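PDB 7C90: cytochrome c, mono-and diheme variant from Methylophaga aminisulfidivorans MP, which probably carries electrons through a covalently bound heme c, as a cytochrome cL of a methanol oxidation system. Local coordinates for residues L69-D74 against I147-R152. Sequence-based numbering, arbitrary orientation.
Sequences LYNTDD and IMAWVR
In this cytochrome c fold the loop between helix 57-65 and helix 74-87 lies against helix 141-153, probably the counterpart of the C-terminal helix of class I cytochromes c, where the small residue Ala149 faces the backbone of Tyr70 and Asn71. Ala149 CB points at the loop, in van der Waals contact with the carbonyl Tyr70 O at 3.3 Å. Its apolar partner is Tyr70 CB, 3.7 Å away. The CA atoms of Asn71 and Ala149 come within 4.4 Å of each other. Tyr70 O also accepts the turn bond from Asp73 N, and Asp73 N-caps helix 74-87 through OD1 to Ala76 N. Beyond CB, the Tyr70 ring leads away from Ala149, meeting His146, with OH hydrogen-bonded to Asp142. In Asn71, CG lies anti to the carbonyl carbon (chi1 -73°), and OD1 sits 3.4 Å from Ala149 CA and near Arg152 CG, without a hydrogen bond to the helix. Asn71 ND2 bonds to Asp117 OD2, while Arg152 NH2 forms a salt bridge with OD1 of the same carboxylate, at the start of helix 117-126. No direct hydrogen bond joins the two segments; a water donates to Asn71 O at 2.6 Å and to Ala149 O at 3.1 Å. Met148 packs on Leu120, Phe121 and Ile124; its neighbour Ile147 touches the heme c.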
loop_
_atom_site.group_PDB
_atom_site.type_symbol
_atom_site.label_atom_id
_atom_site.label_comp_id
_atom_site.label_asym_id
_atom_site.label_seq_id
_atom_site.Cartn_x
_atom_site.Cartn_y
_atom_site.Cartn_z
ATOM N N LEU A 69 -20.951 -19.257 13.342
ATOM C CA LEU A 69 -20.870 -20.406 14.270
ATOM C C LEU A 69 -19.413 -20.731 14.560
ATOM O O LEU A 69 -19.184 -21.394 15.566
ATOM C CB LEU A 69 -21.514 -21.653 13.654
ATOM C CG LEU A 69 -23.031 -21.656 13.560
ATOM C CD1 LEU A 69 -23.521 -23.032 13.130
ATOM C CD2 LEU A 69 -23.664 -21.207 14.869
ATOM N N TYR A 70 -18.473 -20.372 13.682
ATOM C CA TYR A 70 -17.061 -20.793 13.877
ATOM C C TYR A 70 -16.380 -19.950 14.953
ATOM O O TYR A 70 -15.294 -20.381 15.325
ATOM C CB TYR A 70 -16.233 -20.773 12.592
ATOM C CG TYR A 70 -16.642 -21.758 11.526
ATOM C CD1 TYR A 70 -16.948 -23.091 11.809
ATOM C CD2 TYR A 70 -16.704 -21.348 10.209
ATOM C CE1 TYR A 70 -17.303 -23.979 10.801
ATOM C CE2 TYR A 70 -17.041 -22.218 9.189
ATOM C CZ TYR A 70 -17.339 -23.540 9.483
ATOM O OH TYR A 70 -17.670 -24.363 8.447
ATOM N N ASN A 71 -16.977 -18.855 15.455
ATOM C CA ASN A 71 -16.328 -18.005 16.485
ATOM C C ASN A 71 -15.909 -18.822 17.722
ATOM O O ASN A 71 -14.971 -18.375 18.413
ATOM C CB ASN A 71 -17.190 -16.804 16.888
ATOM C CG ASN A 71 -17.231 -15.754 15.798
ATOM O OD1 ASN A 71 -16.387 -15.772 14.900
ATOM N ND2 ASN A 71 -18.211 -14.863 15.850
ATOM N N THR A 72 -16.583 -19.930 18.037
ATOM C CA THR A 72 -16.376 -20.702 19.299
ATOM C C THR A 72 -15.645 -22.019 19.003
ATOM O O THR A 72 -15.434 -22.795 19.941
ATOM C CB THR A 72 -17.710 -20.927 20.028
ATOM O OG1 THR A 72 -18.682 -21.436 19.116
ATOM C CG2 THR A 72 -18.280 -19.661 20.623
ATOM N N ASP A 73 -15.247 -22.260 17.753
ATOM C CA ASP A 73 -14.815 -23.604 17.285
ATOM C C ASP A 73 -13.296 -23.567 17.096
ATOM O O ASP A 73 -12.831 -22.941 16.132
ATOM C CB ASP A 73 -15.639 -24.030 16.062
ATOM C CG ASP A 73 -15.130 -25.281 15.354
ATOM O OD1 ASP A 73 -14.013 -25.744 15.692
ATOM O OD2 ASP A 73 -15.851 -25.778 14.452
ATOM N N ASP A 74 -12.553 -24.221 17.994
ATOM C CA ASP A 74 -11.073 -24.152 18.063
ATOM C C ASP A 74 -10.450 -24.732 16.793
ATOM O O ASP A 74 -9.450 -24.154 16.324
ATOM C CB ASP A 74 -10.547 -24.809 19.340
ATOM C CG ASP A 74 -10.401 -23.795 20.467
ATOM O OD1 ASP A 74 -11.365 -23.022 20.701
ATOM O OD2 ASP A 74 -9.310 -23.748 21.065
ATOM N N ILE A 147 -11.779 -17.589 8.341
ATOM C CA ILE A 147 -10.837 -16.443 8.496
ATOM C C ILE A 147 -11.432 -15.490 9.514
ATOM O O ILE A 147 -10.687 -14.936 10.324
ATOM C CB ILE A 147 -10.560 -15.763 7.137
ATOM C CG1 ILE A 147 -9.770 -16.694 6.208
ATOM C CG2 ILE A 147 -9.860 -14.426 7.347
ATOM C CD1 ILE A 147 -9.544 -16.138 4.810
ATOM N N MET A 148 -12.731 -15.228 9.406
ATOM C CA MET A 148 -13.416 -14.304 10.345
ATOM C C MET A 148 -13.310 -14.831 11.783
ATOM O O MET A 148 -12.946 -14.024 12.674
ATOM C CB MET A 148 -14.871 -14.100 9.963
ATOM C CG MET A 148 -14.998 -13.172 8.764
ATOM S SD MET A 148 -16.648 -13.279 8.027
ATOM C CE MET A 148 -17.723 -12.871 9.389
ATOM N N ALA A 149 -13.587 -16.107 12.029
ATOM C CA ALA A 149 -13.455 -16.659 13.409
ATOM C C ALA A 149 -12.029 -16.401 13.919
ATOM O O ALA A 149 -11.880 -15.930 15.060
ATOM C CB ALA A 149 -13.796 -18.125 13.464
ATOM N N TRP A 150 -11.004 -16.622 13.093
ATOM C CA TRP A 150 -9.588 -16.427 13.525
ATOM C C TRP A 150 -9.347 -14.952 13.836
ATOM O O TRP A 150 -8.701 -14.653 14.836
ATOM C CB TRP A 150 -8.584 -16.994 12.496
ATOM C CG TRP A 150 -7.192 -16.781 12.982
ATOM C CD1 TRP A 150 -6.510 -17.531 13.895
ATOM C CD2 TRP A 150 -6.374 -15.637 12.705
ATOM N NE1 TRP A 150 -5.307 -16.952 14.167
ATOM C CE2 TRP A 150 -5.199 -15.783 13.474
ATOM C CE3 TRP A 150 -6.530 -14.504 11.898
ATOM C CZ2 TRP A 150 -4.163 -14.852 13.430
ATOM C CZ3 TRP A 150 -5.520 -13.569 11.883
ATOM C CH2 TRP A 150 -4.347 -13.745 12.629
ATOM N N VAL A 151 -9.825 -14.033 12.995
ATOM C CA VAL A 151 -9.639 -12.574 13.207
ATOM C C VAL A 151 -10.268 -12.195 14.554
ATOM O O VAL A 151 -9.652 -11.352 15.292
ATOM C CB VAL A 151 -10.201 -11.746 12.026
ATOM C CG1 VAL A 151 -10.250 -10.267 12.348
ATOM C CG2 VAL A 151 -9.405 -11.953 10.733
ATOM N N ARG A 152 -11.447 -12.748 14.885
ATOM C CA ARG A 152 -12.096 -12.409 16.180
ATOM C C ARG A 152 -11.272 -13.003 17.338
ATOM O O ARG A 152 -11.160 -12.332 18.318
ATOM C CB ARG A 152 -13.544 -12.884 16.227
ATOM C CG ARG A 152 -14.427 -12.240 15.179
ATOM C CD ARG A 152 -14.380 -10.723 15.165
ATOM N NE ARG A 152 -15.551 -10.273 14.432
ATOM C CZ ARG A 152 -15.756 -9.053 13.957
ATOM N NH1 ARG A 152 -14.853 -8.103 14.114
ATOM N NH2 ARG A 152 -16.860 -8.809 13.279
HETATM O O HOH W 1 -13.485 -16.314 17.681
#